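Local coordinates for protein Na Glutathione S-transferase 1 (Necator americanus, PDB 2ON7) that probably conjugates glutathione to electrophilic compounds, as a glutathione S-transferase of the human hookworm, at residues A[157-162]-A[184-189]. Numbering follows the deposited sequence.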
# COMPACT_ATOMS: atom_id res chain seq x y z
N ASP A 157 -13.12 -2.66 -6.17
CA ASP A 157 -13.95 -2.74 -7.38
C ASP A 157 -13.73 -1.50 -8.33
O ASP A 157 -13.60 -1.64 -9.54
CB ASP A 157 -15.42 -2.93 -6.98
CG ASP A 157 -15.67 -4.30 -6.29
OD1 ASP A 157 -16.32 -4.38 -5.23
OD2 ASP A 157 -15.17 -5.32 -6.84
N LEU A 158 -13.61 -0.33 -7.73
CA LEU A 158 -13.51 0.94 -8.43
C LEU A 158 -12.13 1.16 -8.97
O LEU A 158 -11.96 1.52 -10.13
CB LEU A 158 -13.88 2.09 -7.48
CG LEU A 158 -15.14 2.01 -6.64
CD1 LEU A 158 -15.10 3.15 -5.63
CD2 LEU A 158 -16.37 2.12 -7.55
N LEU A 159 -11.15 0.95 -8.11
CA LEU A 159 -9.75 0.98 -8.50
C LEU A 159 -9.50 0.24 -9.80
O LEU A 159 -8.93 0.81 -10.76
CB LEU A 159 -8.89 0.35 -7.42
CG LEU A 159 -8.32 1.19 -6.28
CD1 LEU A 159 -7.37 0.28 -5.46
CD2 LEU A 159 -7.62 2.54 -6.78
N VAL A 160 -9.92 -1.02 -9.81
CA VAL A 160 -9.67 -1.99 -10.89
C VAL A 160 -10.58 -1.77 -12.11
O VAL A 160 -10.11 -1.79 -13.26
CB VAL A 160 -9.85 -3.46 -10.35
CG1 VAL A 160 -9.69 -4.49 -11.43
CG2 VAL A 160 -8.92 -3.73 -9.17
N SER A 161 -11.87 -1.57 -11.89
CA SER A 161 -12.76 -1.24 -13.01
C SER A 161 -12.33 0.07 -13.72
O SER A 161 -12.14 0.10 -14.91
CB SER A 161 -14.21 -1.23 -12.58
OG SER A 161 -14.45 -0.20 -11.67
N GLU A 162 -12.13 1.14 -12.97
CA GLU A 162 -11.65 2.40 -13.52
C GLU A 162 -10.28 2.32 -14.24
O GLU A 162 -10.07 2.96 -15.28
CB GLU A 162 -11.63 3.47 -12.41
CG GLU A 162 -10.95 4.80 -12.81
CD GLU A 162 -11.71 5.50 -13.92
OE1 GLU A 162 -12.97 5.56 -13.85
OE2 GLU A 162 -11.05 5.97 -14.87
N HIS A 184 -16.49 -7.70 -15.11
CA HIS A 184 -16.42 -6.97 -13.83
C HIS A 184 -16.43 -5.46 -14.07
O HIS A 184 -17.23 -4.74 -13.45
CB HIS A 184 -15.16 -7.37 -13.02
CG HIS A 184 -14.82 -6.43 -11.90
ND1 HIS A 184 -15.49 -6.43 -10.69
CD2 HIS A 184 -13.84 -5.49 -11.78
CE1 HIS A 184 -14.96 -5.51 -9.89
NE2 HIS A 184 -13.95 -4.95 -10.52
N MET A 185 -15.53 -4.98 -14.95
CA MET A 185 -15.41 -3.55 -15.33
C MET A 185 -16.77 -2.97 -15.81
O MET A 185 -17.13 -1.86 -15.48
CB MET A 185 -14.32 -3.36 -16.41
CG MET A 185 -14.20 -1.93 -17.01
SD MET A 185 -13.27 -1.74 -18.57
CE MET A 185 -14.22 -2.78 -19.66
N GLU A 186 -17.51 -3.75 -16.58
CA GLU A 186 -18.84 -3.32 -17.01
C GLU A 186 -19.93 -3.37 -15.94
O GLU A 186 -20.85 -2.54 -15.97
CB GLU A 186 -19.29 -4.13 -18.21
CG GLU A 186 -18.32 -4.04 -19.34
CD GLU A 186 -18.75 -4.85 -20.53
OE1 GLU A 186 -18.77 -4.28 -21.63
OE2 GLU A 186 -19.08 -6.05 -20.36
N LYS A 187 -19.84 -4.34 -15.03
CA LYS A 187 -20.82 -4.47 -13.96
C LYS A 187 -20.66 -3.30 -13.00
O LYS A 187 -21.64 -2.59 -12.72
CB LYS A 187 -20.69 -5.84 -13.24
CG LYS A 187 -20.82 -5.77 -11.71
CD LYS A 187 -20.59 -7.12 -11.04
CE LYS A 187 -21.58 -7.30 -9.89
NZ LYS A 187 -23.01 -7.45 -10.33
N ILE A 188 -19.43 -3.07 -12.53
CA ILE A 188 -19.13 -1.94 -11.61
C ILE A 188 -19.54 -0.61 -12.20
O ILE A 188 -20.15 0.21 -11.50
CB ILE A 188 -17.63 -1.87 -11.12
CG1 ILE A 188 -17.20 -3.18 -10.44
CG2 ILE A 188 -17.35 -0.61 -10.17
CD1 ILE A 188 -18.27 -3.75 -9.44
N ARG A 189 -19.20 -0.38 -13.46
CA ARG A 189 -19.38 0.95 -14.06
C ARG A 189 -20.84 1.27 -14.43
O ARG A 189 -21.20 2.44 -14.56
CB ARG A 189 -18.43 1.14 -15.23
CG ARG A 189 -16.96 1.19 -14.76
CD ARG A 189 -15.92 1.15 -15.89
NE ARG A 189 -15.83 2.40 -16.65
CZ ARG A 189 -15.33 3.57 -16.19
NH1 ARG A 189 -14.88 3.69 -14.93
NH2 ARG A 189 -15.28 4.61 -17.00
O HOH W 1 -14.98 2.64 -12.13
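Where two helices must approach closely, a small residue at the crossing point lets the backbones come together, and Ser161 illustrates the principle. Its CA lies 4.2 Å from the CA of Met185, and its side chain fits as a knob into the hole formed by His184, Met185, Ile188 and Arg189. The axes of the two segments pass 8.8 Å apart at a crossing angle of -119°. Ser161 OG donates to Asp157 O one turn back (2.7 Å), and a water, donating to OG and accepting from Arg189 NH1, bridges it to the facing helix. OG also touches Ile188 CG2 (3.3 Å).

On one flank His184 closes the interface. Its NE2 makes a weak hydrogen bond to Asp157 O (3.5 Å), and its ring edge meets Asp157 OD2, with CE1 3.1 Å away. The carboxylate itself is held by the backbone amides of Leu148 and Thr154; the latter bond, just before helix 155-168, is consistent with the Thr-x-x-Asp capping box of GST C-terminal domains. Ile188 supplies the apolar part: CG2 lies 3.9 Å from Leu158 CD2, and CD1 3.9 Å from Asp157 CB. At the far flank, Arg189 NH1 forms a salt bridge with Glu162 OE1 (2.9 Å), a carboxylate that also pairs with Arg12 and Arg201.

The crossing thus lies buried in the all-helical C-terminal domain of the GST fold, with helix 192-200 meeting Leu158, Ile188 and Arg189, while helix 16-25 of the thioredoxin-like domain packs on Leu158.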